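Carboxypeptidase 1 (Deinococcus radiodurans str. R1, PDB 5GIV) probably removes amino acids one at a time from the C-terminus of peptides, with broad specificity except for proline, as a zinc metallocarboxypeptidase of the M32 family. Local coordinates at residues P81-R85 with R468-P472; R85-A90 with G283-G287; R99-F104 with A145-E151; Y159-S163 with P414-Q420; A435-P441 with R454-W458. All blocks are in the same frame, centred on the assembly; numbering follows the deposited sequence.

Contact 1: P81-R85 with R468-P472; sequences PEQAR and RRWTP
Arg85 reaches from the first turns of helix 81-99 to the backbone of the loop 468-472, which leads into helix 472-480. This is helix-to-loop packing at the surface of the M32 fold, where Thr471 is the N-cap of helix 472-480.

The polar part rests on two carbonyls in a row. Arg85 NH2 donates to Arg468 O at 3.1 Å, meeting the oxygen nearly along the C=O axis. Arg85 NE adds two weak bonds, one to the same oxygen and one to Arg469 O at 2.9 Å, the latter strongly bent at 122°. The Arg85 chain leaves with CG anti to the backbone N (chi1 176°) and turns at chi2, which brings its NE and NH2 side to the loop. Its NH1 is held by Gln88 of its own helix.

The packing part is made by Arg469. Its side chain crosses that of Glu82 at about a right angle. Glu82 CG lies 3.8 Å from Arg469 NE, but the carboxylate and guanidinium do not pair. One face of the Arg469 guanidinium looks at Pro81 O and the opposite face at the ring of Trp470. Phe281 touches both Glu82 and Arg469. Beyond the Arg85 bonds, the methyl CG2 of Thr471 packs 3.7 Å from Arg85 NH2.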
# COMPACT_ATOMS: atom_id res chain seq x y z
N PRO A 81 -11.80 -29.65 -20.59
CA PRO A 81 -11.93 -30.01 -19.16
C PRO A 81 -11.61 -28.87 -18.22
O PRO A 81 -12.25 -28.75 -17.17
CB PRO A 81 -10.94 -31.18 -19.02
CG PRO A 81 -10.90 -31.79 -20.39
CD PRO A 81 -11.01 -30.64 -21.35
N GLU A 82 -10.63 -28.02 -18.55
CA GLU A 82 -10.31 -26.90 -17.67
C GLU A 82 -11.38 -25.83 -17.72
O GLU A 82 -11.77 -25.28 -16.68
CB GLU A 82 -8.95 -26.31 -18.04
CG GLU A 82 -7.81 -27.26 -17.78
CD GLU A 82 -6.49 -26.67 -18.16
OE1 GLU A 82 -5.47 -27.37 -18.00
OE2 GLU A 82 -6.48 -25.52 -18.65
N GLN A 83 -11.87 -25.50 -18.92
CA GLN A 83 -12.90 -24.47 -19.02
C GLN A 83 -14.18 -24.94 -18.33
O GLN A 83 -14.83 -24.16 -17.61
CB GLN A 83 -13.19 -24.13 -20.48
CG GLN A 83 -12.04 -23.44 -21.21
CD GLN A 83 -12.27 -23.38 -22.71
OE1 GLN A 83 -12.91 -24.26 -23.29
NE2 GLN A 83 -11.74 -22.33 -23.35
N ALA A 84 -14.53 -26.21 -18.50
CA ALA A 84 -15.69 -26.75 -17.81
C ALA A 84 -15.51 -26.69 -16.30
O ALA A 84 -16.45 -26.40 -15.56
CB ALA A 84 -15.96 -28.19 -18.26
N ARG A 85 -14.30 -27.00 -15.82
CA ARG A 85 -14.02 -26.93 -14.39
C ARG A 85 -14.08 -25.49 -13.88
O ARG A 85 -14.59 -25.24 -12.79
CB ARG A 85 -12.66 -27.57 -14.10
CG ARG A 85 -12.19 -27.48 -12.65
CD ARG A 85 -13.11 -28.17 -11.65
NE ARG A 85 -12.53 -28.07 -10.32
CZ ARG A 85 -13.17 -28.32 -9.18
NH1 ARG A 85 -14.43 -28.71 -9.19
NH2 ARG A 85 -12.53 -28.18 -8.02
N ARG A 468 -7.15 -24.31 -8.20
CA ARG A 468 -8.40 -24.95 -7.82
C ARG A 468 -8.90 -25.95 -8.87
O ARG A 468 -10.02 -26.45 -8.76
CB ARG A 468 -9.46 -23.86 -7.55
CG ARG A 468 -9.05 -22.91 -6.40
CD ARG A 468 -10.06 -21.78 -6.14
NE ARG A 468 -11.28 -22.19 -5.45
CZ ARG A 468 -12.45 -21.57 -5.55
NH1 ARG A 468 -12.59 -20.50 -6.33
NH2 ARG A 468 -13.50 -22.01 -4.86
N ARG A 469 -8.06 -26.27 -9.87
CA ARG A 469 -8.47 -27.17 -10.96
C ARG A 469 -8.97 -28.52 -10.43
O ARG A 469 -9.93 -29.08 -10.96
CB ARG A 469 -7.30 -27.37 -11.93
CG ARG A 469 -7.38 -28.62 -12.81
CD ARG A 469 -8.36 -28.40 -13.93
NE ARG A 469 -8.51 -29.55 -14.83
CZ ARG A 469 -9.37 -30.55 -14.64
NH1 ARG A 469 -10.12 -30.59 -13.56
NH2 ARG A 469 -9.46 -31.52 -15.54
N TRP A 470 -8.31 -29.06 -9.41
CA TRP A 470 -8.74 -30.30 -8.78
C TRP A 470 -9.31 -30.02 -7.40
O TRP A 470 -8.90 -29.06 -6.74
CB TRP A 470 -7.59 -31.30 -8.68
CG TRP A 470 -6.91 -31.57 -10.00
CD1 TRP A 470 -5.67 -31.16 -10.39
CD2 TRP A 470 -7.44 -32.34 -11.09
NE1 TRP A 470 -5.39 -31.62 -11.66
CE2 TRP A 470 -6.46 -32.35 -12.11
CE3 TRP A 470 -8.64 -33.02 -11.30
CZ2 TRP A 470 -6.66 -33.00 -13.33
CZ3 TRP A 470 -8.84 -33.67 -12.51
CH2 TRP A 470 -7.85 -33.66 -13.50
N THR A 471 -10.25 -30.86 -6.96
CA THR A 471 -10.69 -30.79 -5.57
C THR A 471 -9.54 -31.18 -4.65
O THR A 471 -8.60 -31.86 -5.07
CB THR A 471 -11.88 -31.72 -5.31
OG1 THR A 471 -11.46 -33.09 -5.36
CG2 THR A 471 -12.97 -31.49 -6.33
N PRO A 472 -9.60 -30.77 -3.39
CA PRO A 472 -8.52 -31.16 -2.46
C PRO A 472 -8.22 -32.65 -2.48
O PRO A 472 -7.06 -33.05 -2.60
CB PRO A 472 -9.05 -30.68 -1.10
CG PRO A 472 -9.94 -29.51 -1.45
CD PRO A 472 -10.60 -29.89 -2.76

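Contact 2: R85-A90 with G283-G287; sequences RMVQVA and GTPLG
Leu286 fits between Met86 and Val89, one turn apart on helix 81-99, and this is the tightly packed part of the contact. Its two methyls divide the work. CD1 sits 3.4 Å from Met86 CG, while CD2 lies 3.6 Å from Val89 CG2. The leucine CG is anti to its carbonyl carbon (chi1 -57°), and this sends the fork toward the helix.

Pro285 packs beside it with its ring. Pro285 CB is 3.7 Å from Val89 CG1, and Pro285 CG is 3.8 Å from Ala90 CB. The methionine CE touches the proline CD.

The loop side is shaped as a type I beta turn from Thr284 to Gly287, closed by Gly287 N donating to Thr284 O. Within it Thr284 OG1 accepts from Leu286 N at 3.2 Å, an ST turn. The same hydroxyl also bonds Phe281 O. The backbone of the turn is bonded to Arg468 as well, through Pro285 O and Leu286. Trp17 of helix 8-36 packs on Met86, Ala90 and Pro285.

The contact is looser toward the partly exposed Arg85. Its CG is 4.1 Å from Leu286 CD2, a grazing touch. Val89 CG2 lies over the centre of one face of the Arg85 guanidinium. At the edge, OE1 of the exposed Gln88 lies in the guanidinium plane, 2.8 Å from Arg85 NH1. The NH1 donor itself stands 46° out of the Gln88 carbonyl plane and is not on a lone pair.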
# COMPACT_ATOMS: atom_id res chain seq x y z
N ARG A 85 -14.30 -27.00 -15.82
CA ARG A 85 -14.02 -26.93 -14.39
C ARG A 85 -14.08 -25.49 -13.88
O ARG A 85 -14.59 -25.24 -12.79
CB ARG A 85 -12.66 -27.57 -14.10
CG ARG A 85 -12.19 -27.48 -12.65
CD ARG A 85 -13.11 -28.17 -11.65
NE ARG A 85 -12.53 -28.07 -10.32
CZ ARG A 85 -13.17 -28.32 -9.18
NH1 ARG A 85 -14.43 -28.71 -9.19
NH2 ARG A 85 -12.53 -28.18 -8.02
N MET A 86 -13.57 -24.52 -14.66
CA MET A 86 -13.71 -23.12 -14.28
C MET A 86 -15.18 -22.77 -14.09
O MET A 86 -15.55 -22.11 -13.12
CB MET A 86 -13.10 -22.20 -15.34
CG MET A 86 -11.59 -22.19 -15.38
SD MET A 86 -10.98 -21.02 -16.62
CE MET A 86 -11.74 -19.54 -16.01
N VAL A 87 -16.02 -23.19 -15.04
CA VAL A 87 -17.45 -22.91 -14.94
C VAL A 87 -18.04 -23.60 -13.73
O VAL A 87 -18.84 -23.01 -12.99
CB VAL A 87 -18.15 -23.34 -16.24
CG1 VAL A 87 -19.66 -23.26 -16.09
CG2 VAL A 87 -17.69 -22.45 -17.39
N GLN A 88 -17.65 -24.85 -13.49
CA GLN A 88 -18.17 -25.56 -12.32
C GLN A 88 -17.77 -24.84 -11.04
O GLN A 88 -18.60 -24.64 -10.14
CB GLN A 88 -17.66 -27.00 -12.32
CG GLN A 88 -18.19 -27.83 -11.17
CD GLN A 88 -17.57 -29.21 -11.10
OE1 GLN A 88 -16.35 -29.37 -11.12
NE2 GLN A 88 -18.42 -30.23 -11.05
N VAL A 89 -16.50 -24.44 -10.94
CA VAL A 89 -16.04 -23.72 -9.76
C VAL A 89 -16.75 -22.37 -9.63
O VAL A 89 -17.17 -21.97 -8.54
CB VAL A 89 -14.51 -23.57 -9.80
CG1 VAL A 89 -14.03 -22.53 -8.78
CG2 VAL A 89 -13.84 -24.93 -9.57
N ALA A 90 -16.87 -21.64 -10.74
CA ALA A 90 -17.57 -20.36 -10.70
C ALA A 90 -19.01 -20.52 -10.25
O ALA A 90 -19.53 -19.70 -9.47
CB ALA A 90 -17.51 -19.68 -12.07
N GLY A 283 -6.62 -14.72 -12.49
CA GLY A 283 -7.76 -13.94 -12.92
C GLY A 283 -8.98 -14.76 -13.23
O GLY A 283 -9.96 -14.21 -13.76
N THR A 284 -8.95 -16.06 -12.94
CA THR A 284 -10.11 -16.93 -13.11
C THR A 284 -10.47 -17.58 -11.78
O THR A 284 -9.70 -17.50 -10.81
CB THR A 284 -9.84 -17.99 -14.17
OG1 THR A 284 -9.12 -19.09 -13.58
CG2 THR A 284 -9.02 -17.41 -15.32
N PRO A 285 -11.63 -18.23 -11.69
CA PRO A 285 -11.99 -18.91 -10.44
C PRO A 285 -11.02 -20.02 -10.03
O PRO A 285 -11.10 -20.50 -8.90
CB PRO A 285 -13.38 -19.49 -10.74
CG PRO A 285 -13.91 -18.63 -11.84
CD PRO A 285 -12.72 -18.26 -12.67
N LEU A 286 -10.12 -20.45 -10.92
CA LEU A 286 -9.16 -21.48 -10.54
C LEU A 286 -7.85 -20.89 -10.02
O LEU A 286 -6.99 -21.65 -9.57
CB LEU A 286 -8.89 -22.41 -11.73
CG LEU A 286 -10.07 -23.16 -12.40
CD1 LEU A 286 -9.61 -24.19 -13.44
CD2 LEU A 286 -11.00 -23.81 -11.39
N GLY A 287 -7.68 -19.57 -10.06
CA GLY A 287 -6.39 -18.96 -9.77
C GLY A 287 -6.07 -18.67 -8.31
O GLY A 287 -5.86 -17.51 -7.94

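Contact 3: R99-F104 with A145-E151; sequences RIPAEF and AASYFPE
The Tyr148 ring takes Pro101 CD over one face, 3.6 Å from its centroid, a CH-pi contact. The edge of Tyr148 points at the face of Phe104 in a T-shaped pair, with centroids 5.4 Å apart and planes at 69°. Phe149 has the aliphatic CG of Arg99 over one face, also CH-pi, and Ile100 CD1 at its edge in the ring plane.

The guanidinium of Arg99 continues over the same phenylalanine, with Phe149 CD2 above one of its faces. At its edge, nearly coplanar, lies the carboxylate of Glu151. Arg99 NH1 and NH2 both donate to Glu151 OE1, each at 2.9 Å, in an end-on salt bridge. NH1 uses the syn lone pair of that oxygen, and NH2 meets it almost head-on to the C-O bond. NH1 also donates to Tyr148 O at 3.1 Å, on a lone pair in the carbonyl plane. Bends at chi2 and chi3 (82° and 68°) curl the arginine round this carbonyl. A second carboxylate, Glu95, bridges to Arg99 NE, which probably fixes the turn of the group further.

Phe104 also packs on Ala145, CE2 to CB 3.6 Å. The contact joins the junction of helices 81-99 and 102-122 to the last residues of helix 128-147 and the loop after it. Helix 155-163 packs against it: Tyr158 stacks on Phe149, and Tyr159 touches Ala145.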
# COMPACT_ATOMS: atom_id res chain seq x y z
N ARG A 99 -26.52 -17.88 -1.84
CA ARG A 99 -27.32 -18.63 -0.87
C ARG A 99 -27.58 -17.79 0.37
O ARG A 99 -28.65 -17.87 0.97
CB ARG A 99 -26.60 -19.92 -0.49
CG ARG A 99 -27.41 -20.84 0.40
CD ARG A 99 -28.39 -21.67 -0.43
NE ARG A 99 -27.68 -22.62 -1.28
CZ ARG A 99 -27.32 -23.84 -0.89
NH1 ARG A 99 -27.61 -24.28 0.32
NH2 ARG A 99 -26.66 -24.63 -1.73
N ILE A 100 -26.60 -17.00 0.79
CA ILE A 100 -26.69 -16.23 2.02
C ILE A 100 -27.21 -14.83 1.67
O ILE A 100 -26.58 -14.15 0.85
CB ILE A 100 -25.33 -16.15 2.74
CG1 ILE A 100 -24.78 -17.56 2.95
CG2 ILE A 100 -25.47 -15.40 4.07
CD1 ILE A 100 -23.40 -17.58 3.56
N PRO A 101 -28.31 -14.39 2.26
CA PRO A 101 -28.85 -13.06 1.95
C PRO A 101 -27.84 -11.96 2.20
O PRO A 101 -27.09 -12.00 3.19
CB PRO A 101 -30.06 -12.94 2.88
CG PRO A 101 -30.43 -14.34 3.23
CD PRO A 101 -29.14 -15.12 3.24
N ALA A 102 -27.83 -10.96 1.31
CA ALA A 102 -26.91 -9.84 1.46
C ALA A 102 -27.10 -9.12 2.79
O ALA A 102 -26.13 -8.65 3.40
CB ALA A 102 -27.09 -8.85 0.30
N GLU A 103 -28.35 -9.02 3.26
CA GLU A 103 -28.59 -8.44 4.58
C GLU A 103 -27.77 -9.15 5.64
O GLU A 103 -27.09 -8.52 6.46
CB GLU A 103 -30.08 -8.51 4.92
CG GLU A 103 -30.73 -7.15 5.08
CD GLU A 103 -29.87 -6.19 5.89
OE1 GLU A 103 -29.11 -5.40 5.28
OE2 GLU A 103 -29.95 -6.23 7.14
N PHE A 104 -27.83 -10.48 5.65
CA PHE A 104 -27.12 -11.27 6.65
C PHE A 104 -25.61 -11.12 6.50
O PHE A 104 -24.88 -11.12 7.50
CB PHE A 104 -27.52 -12.74 6.54
CG PHE A 104 -26.90 -13.60 7.58
CD1 PHE A 104 -27.52 -13.76 8.81
CD2 PHE A 104 -25.71 -14.25 7.35
CE1 PHE A 104 -26.96 -14.56 9.78
CE2 PHE A 104 -25.14 -15.04 8.31
CZ PHE A 104 -25.77 -15.20 9.53
N ALA A 145 -25.78 -18.78 9.87
CA ALA A 145 -25.11 -18.85 8.58
C ALA A 145 -25.09 -20.29 8.07
O ALA A 145 -25.37 -20.54 6.89
CB ALA A 145 -23.70 -18.29 8.68
N ALA A 146 -24.78 -21.24 8.94
CA ALA A 146 -24.74 -22.63 8.52
C ALA A 146 -26.12 -23.12 8.11
O ALA A 146 -26.23 -24.00 7.25
CB ALA A 146 -24.16 -23.50 9.63
N SER A 147 -27.18 -22.57 8.70
CA SER A 147 -28.52 -23.05 8.39
C SER A 147 -28.93 -22.71 6.96
O SER A 147 -29.86 -23.34 6.44
CB SER A 147 -29.55 -22.48 9.38
OG SER A 147 -29.74 -21.09 9.19
N TYR A 148 -28.27 -21.75 6.31
CA TYR A 148 -28.53 -21.51 4.90
C TYR A 148 -28.00 -22.63 4.00
O TYR A 148 -28.25 -22.59 2.79
CB TYR A 148 -27.92 -20.19 4.44
CG TYR A 148 -28.58 -18.98 5.04
CD1 TYR A 148 -29.88 -18.62 4.68
CD2 TYR A 148 -27.91 -18.17 5.95
CE1 TYR A 148 -30.49 -17.51 5.23
CE2 TYR A 148 -28.51 -17.06 6.50
CZ TYR A 148 -29.80 -16.73 6.14
OH TYR A 148 -30.39 -15.62 6.69
N PHE A 149 -27.29 -23.60 4.57
CA PHE A 149 -26.74 -24.73 3.82
C PHE A 149 -27.20 -26.02 4.48
O PHE A 149 -26.40 -26.75 5.10
CB PHE A 149 -25.22 -24.63 3.73
CG PHE A 149 -24.75 -23.41 2.97
CD1 PHE A 149 -24.69 -22.17 3.60
CD2 PHE A 149 -24.41 -23.50 1.63
CE1 PHE A 149 -24.29 -21.05 2.90
CE2 PHE A 149 -23.99 -22.38 0.93
CZ PHE A 149 -23.93 -21.16 1.57
N PRO A 150 -28.49 -26.34 4.37
CA PRO A 150 -29.02 -27.55 5.03
C PRO A 150 -28.44 -28.85 4.50
O PRO A 150 -28.60 -29.88 5.16
CB PRO A 150 -30.52 -27.47 4.75
CG PRO A 150 -30.62 -26.66 3.50
CD PRO A 150 -29.52 -25.65 3.58
N GLU A 151 -27.75 -28.84 3.35
CA GLU A 151 -27.09 -30.07 2.92
C GLU A 151 -26.06 -30.56 3.92
O GLU A 151 -25.63 -31.71 3.82
CB GLU A 151 -26.44 -29.88 1.55
CG GLU A 151 -25.58 -28.64 1.45
CD GLU A 151 -26.41 -27.43 1.09
OE1 GLU A 151 -26.11 -26.76 0.09
OE2 GLU A 151 -27.39 -27.18 1.83

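Contact 4: Y159-S163 with P414-Q420; sequences YINES and PIGGSFQ
Gln420 NE2 reaches Ile160 O, in the helix end 159-163, through water 1. It donates to the water at 2.8 Å, and the water donates to Ile160 O. It also donates to Gly417 O at 3.2 Å, from above the carbonyl plane and not on a lone pair. A bend at chi2 (-76°) folds the amide back over its own loop. Water 2 makes a second bridge, donating to Ser163 OG and to Gly417 O, each at 3.0 Å.

Here the end of helix 155-163 packs on the loop that leads into helix 420-439, in the buried interior of the M32 fold. The Ser163 side chain is about 9 Å from that of the zinc ligand Glu296 and about 11 Å from the zinc ion, close to the metal site but not part of it.

The rest is close packing. Gly416 and Gly417 let the loop backbone come up to the helix, and Gly416 O lies 3.1 Å from Tyr159 CB. The tyrosine ring has Ile415 O over one face, and its CE1 touches Pro414 CB at 3.7 Å. Tyr159 OH is hydrogen-bonded to Ser142 O of helix 128-147.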
# COMPACT_ATOMS: atom_id res chain seq x y z
N TYR A 159 -18.78 -25.77 8.34
CA TYR A 159 -17.54 -25.01 8.50
C TYR A 159 -16.31 -25.86 8.18
O TYR A 159 -15.36 -25.37 7.57
CB TYR A 159 -17.46 -24.42 9.92
CG TYR A 159 -18.43 -23.28 10.08
CD1 TYR A 159 -18.22 -22.08 9.42
CD2 TYR A 159 -19.57 -23.42 10.86
CE1 TYR A 159 -19.12 -21.05 9.53
CE2 TYR A 159 -20.47 -22.39 10.98
CZ TYR A 159 -20.24 -21.20 10.31
OH TYR A 159 -21.13 -20.16 10.43
N ILE A 160 -16.31 -27.13 8.59
CA ILE A 160 -15.18 -27.99 8.22
C ILE A 160 -15.04 -28.04 6.70
O ILE A 160 -13.93 -27.91 6.16
CB ILE A 160 -15.35 -29.39 8.83
CG1 ILE A 160 -15.24 -29.30 10.35
CG2 ILE A 160 -14.29 -30.35 8.27
CD1 ILE A 160 -15.44 -30.62 11.05
N ASN A 161 -16.16 -28.18 5.98
CA ASN A 161 -16.11 -28.25 4.52
C ASN A 161 -15.75 -26.91 3.90
O ASN A 161 -15.06 -26.86 2.87
CB ASN A 161 -17.45 -28.75 3.97
CG ASN A 161 -17.51 -28.72 2.45
OD1 ASN A 161 -16.98 -29.60 1.77
ND2 ASN A 161 -18.15 -27.69 1.91
N GLU A 162 -16.21 -25.81 4.50
CA GLU A 162 -15.83 -24.49 4.01
C GLU A 162 -14.31 -24.31 4.05
O GLU A 162 -13.72 -23.70 3.16
CB GLU A 162 -16.52 -23.41 4.84
CG GLU A 162 -16.60 -22.06 4.15
CD GLU A 162 -17.54 -22.07 2.95
OE1 GLU A 162 -18.39 -23.00 2.87
OE2 GLU A 162 -17.42 -21.16 2.09
N SER A 163 -13.67 -24.86 5.07
CA SER A 163 -12.22 -24.78 5.18
C SER A 163 -11.54 -25.75 4.21
O SER A 163 -10.58 -25.38 3.53
CB SER A 163 -11.80 -25.06 6.63
OG SER A 163 -10.41 -25.29 6.74
N PRO A 414 -16.54 -16.45 12.31
CA PRO A 414 -17.47 -17.42 12.88
C PRO A 414 -16.77 -18.32 13.89
O PRO A 414 -15.55 -18.45 13.91
CB PRO A 414 -17.95 -18.23 11.67
CG PRO A 414 -17.51 -17.46 10.46
CD PRO A 414 -16.26 -16.74 10.89
N ILE A 415 -17.59 -18.94 14.73
CA ILE A 415 -17.15 -19.97 15.66
C ILE A 415 -17.44 -21.32 15.01
O ILE A 415 -18.60 -21.62 14.69
CB ILE A 415 -17.86 -19.86 17.01
CG1 ILE A 415 -17.46 -18.56 17.72
CG2 ILE A 415 -17.53 -21.06 17.88
CD1 ILE A 415 -18.32 -18.25 18.93
N GLY A 416 -16.40 -22.11 14.79
CA GLY A 416 -16.57 -23.43 14.22
C GLY A 416 -15.71 -23.66 13.00
O GLY A 416 -15.80 -22.91 12.03
N GLY A 417 -14.92 -24.73 13.01
CA GLY A 417 -14.07 -25.03 11.88
C GLY A 417 -12.94 -24.06 11.65
O GLY A 417 -12.41 -24.00 10.54
N SER A 418 -12.52 -23.33 12.68
CA SER A 418 -11.53 -22.26 12.53
C SER A 418 -10.10 -22.76 12.53
O SER A 418 -9.21 -22.04 12.06
CB SER A 418 -11.66 -21.25 13.67
OG SER A 418 -13.00 -20.88 13.87
N PHE A 419 -9.84 -23.96 13.04
CA PHE A 419 -8.48 -24.38 13.35
C PHE A 419 -8.03 -25.71 12.76
O PHE A 419 -6.81 -25.93 12.68
CB PHE A 419 -8.28 -24.45 14.88
CG PHE A 419 -8.34 -23.11 15.57
CD1 PHE A 419 -7.21 -22.29 15.63
CD2 PHE A 419 -9.52 -22.66 16.14
CE1 PHE A 419 -7.25 -21.06 16.25
CE2 PHE A 419 -9.57 -21.42 16.78
CZ PHE A 419 -8.43 -20.62 16.83
N GLN A 420 -8.93 -26.61 12.37
CA GLN A 420 -8.45 -27.93 11.96
C GLN A 420 -7.57 -27.85 10.71
O GLN A 420 -6.73 -28.72 10.51
CB GLN A 420 -9.61 -28.93 11.76
CG GLN A 420 -10.44 -28.70 10.55
CD GLN A 420 -11.36 -27.55 10.74
OE1 GLN A 420 -11.64 -27.14 11.87
NE2 GLN A 420 -11.83 -26.98 9.64
O HOH W 1 -11.41 -28.59 7.41
O HOH W 2 -9.64 -24.60 9.58

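Contact 5: A435-P441 with R454-W458; sequences AAEAANP and RLHGW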
# COMPACT_ATOMS: atom_id res chain seq x y z
N ALA A 435 6.31 -37.65 -1.15
CA ALA A 435 6.09 -37.86 -2.57
C ALA A 435 7.16 -37.15 -3.39
O ALA A 435 7.61 -37.68 -4.42
CB ALA A 435 4.69 -37.40 -2.97
N ALA A 436 7.58 -35.96 -2.96
CA ALA A 436 8.62 -35.23 -3.67
C ALA A 436 9.97 -35.95 -3.60
O ALA A 436 10.73 -35.96 -4.58
CB ALA A 436 8.75 -33.81 -3.13
N GLU A 437 10.30 -36.54 -2.45
CA GLU A 437 11.56 -37.27 -2.35
C GLU A 437 11.50 -38.58 -3.12
O GLU A 437 12.47 -38.97 -3.78
CB GLU A 437 11.93 -37.49 -0.88
CG GLU A 437 12.94 -38.62 -0.63
CD GLU A 437 14.38 -38.33 -1.10
OE1 GLU A 437 14.71 -37.15 -1.42
OE2 GLU A 437 15.19 -39.29 -1.14
N ALA A 438 10.36 -39.27 -3.07
CA ALA A 438 10.20 -40.48 -3.88
C ALA A 438 10.46 -40.21 -5.36
O ALA A 438 11.07 -41.04 -6.05
CB ALA A 438 8.80 -41.06 -3.68
N ALA A 439 10.01 -39.06 -5.86
CA ALA A 439 10.23 -38.72 -7.26
C ALA A 439 11.59 -38.08 -7.52
O ALA A 439 11.94 -37.89 -8.69
CB ALA A 439 9.14 -37.78 -7.77
N ASN A 440 12.32 -37.68 -6.48
CA ASN A 440 13.62 -37.02 -6.65
C ASN A 440 14.58 -37.52 -5.58
O ASN A 440 14.91 -36.80 -4.62
CB ASN A 440 13.47 -35.49 -6.57
CG ASN A 440 12.51 -34.95 -7.60
OD1 ASN A 440 12.91 -34.55 -8.68
ND2 ASN A 440 11.23 -34.92 -7.26
N PRO A 441 15.10 -38.75 -5.74
CA PRO A 441 15.98 -39.33 -4.71
C PRO A 441 17.21 -38.48 -4.44
O PRO A 441 18.05 -38.28 -5.32
CB PRO A 441 16.36 -40.69 -5.30
CG PRO A 441 16.15 -40.54 -6.77
CD PRO A 441 14.98 -39.62 -6.92
N ARG A 454 14.55 -28.92 -7.40
CA ARG A 454 13.87 -30.20 -7.59
C ARG A 454 12.66 -30.33 -6.67
O ARG A 454 11.60 -30.81 -7.09
CB ARG A 454 14.84 -31.36 -7.36
CG ARG A 454 16.00 -31.37 -8.33
CD ARG A 454 16.52 -32.78 -8.54
NE ARG A 454 17.03 -33.39 -7.32
CZ ARG A 454 17.19 -34.70 -7.17
NH1 ARG A 454 16.86 -35.53 -8.15
NH2 ARG A 454 17.66 -35.19 -6.03
N LEU A 455 12.79 -29.90 -5.42
CA LEU A 455 11.64 -29.93 -4.52
C LEU A 455 10.59 -28.92 -4.97
O LEU A 455 9.41 -29.27 -5.12
CB LEU A 455 12.10 -29.66 -3.09
CG LEU A 455 10.99 -29.42 -2.06
CD1 LEU A 455 10.08 -30.65 -1.90
CD2 LEU A 455 11.60 -29.03 -0.71
N HIS A 456 11.00 -27.68 -5.22
CA HIS A 456 10.06 -26.66 -5.67
C HIS A 456 9.45 -27.03 -7.02
O HIS A 456 8.23 -26.90 -7.21
CB HIS A 456 10.77 -25.31 -5.73
CG HIS A 456 9.88 -24.17 -6.09
ND1 HIS A 456 9.92 -23.57 -7.33
CD2 HIS A 456 8.90 -23.53 -5.40
CE1 HIS A 456 9.02 -22.60 -7.38
NE2 HIS A 456 8.39 -22.56 -6.22
N GLY A 457 10.27 -27.53 -7.95
CA GLY A 457 9.73 -27.94 -9.24
C GLY A 457 8.68 -29.02 -9.11
O GLY A 457 7.60 -28.93 -9.71
N TRP A 458 8.94 -30.02 -8.27
CA TRP A 458 7.95 -31.07 -8.05
C TRP A 458 6.65 -30.49 -7.48
O TRP A 458 5.56 -30.81 -7.95
CB TRP A 458 8.52 -32.13 -7.11
CG TRP A 458 7.65 -33.35 -7.02
CD1 TRP A 458 7.74 -34.49 -7.78
CD2 TRP A 458 6.54 -33.56 -6.14
NE1 TRP A 458 6.76 -35.38 -7.43
CE2 TRP A 458 6.01 -34.84 -6.42
CE3 TRP A 458 5.94 -32.79 -5.12
CZ2 TRP A 458 4.92 -35.37 -5.73
CZ3 TRP A 458 4.86 -33.31 -4.44
CH2 TRP A 458 4.36 -34.59 -4.74
O HOH W 3 18.81 -38.33 -7.80
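Trp458 lies flat against the last turns of helix 420-439, in a helix-helix packing where the two short axes run at 114° and come within 9.6 Å. Helices 420-439 and 453-464 are joined through the short helix 443-448.

The apolar contacts centre on the indole. Ala436 CA stands over its five-membered ring, 3.8 Å from the centroid, a CH-pi contact. Ala436 CB is 3.6 Å from Trp458 CE3, and the methyls of Ala435 and Ala439 touch the benzene side and the pyrrole side. The small alanines allow this close approach. With CG anti to the backbone N (chi1 -170°), the indole reaches across to the other helix. Leu455 CD1 meets Ala436 CB; Leu455 also packs on helix 292-306.

The polar contacts gather at the helix end. Asn440 ND2 donates to Ala436 O at 2.9 Å, in the plane of both groups. The amide stands almost perpendicular to the indole, an orientation the bond probably helps to hold. Arg454 slides past Asn440 the opposite way, with Asn440 CB over one face of its guanidinium. Its NE is bridged to Asp446. A water donates to Pro441 O and bonds Arg454 NH1 weakly. Arg454 NH2 donates to Pro441 O at 3.2 Å, almost straight at 171°, though it comes from well above the carbonyl plane.

How the contacts relate
Contact 4 is the buried one, its centre about 12 Å from the centre of the chain, and lies nearest the zinc; it relies on waters and glycine backbone. Contact 1 is a surface contact of arginines with carbonyls. Contacts 2, 3 and 5 are partly buried. Contacts 1 and 2 share Arg85 and helix 81-99, and their loops join through Arg468, which probably hydrogen-bonds Pro285 O with NH1 and Leu286 O with N. Contact 2 is apolar where contact 1 is polar. Contact 3 follows the same helix to its far end and touches contact 4 through Ala145 and Tyr159. Contact 5 stands apart, about 42 Å centre to centre from contact 3; both mix aromatic packing with an arginine.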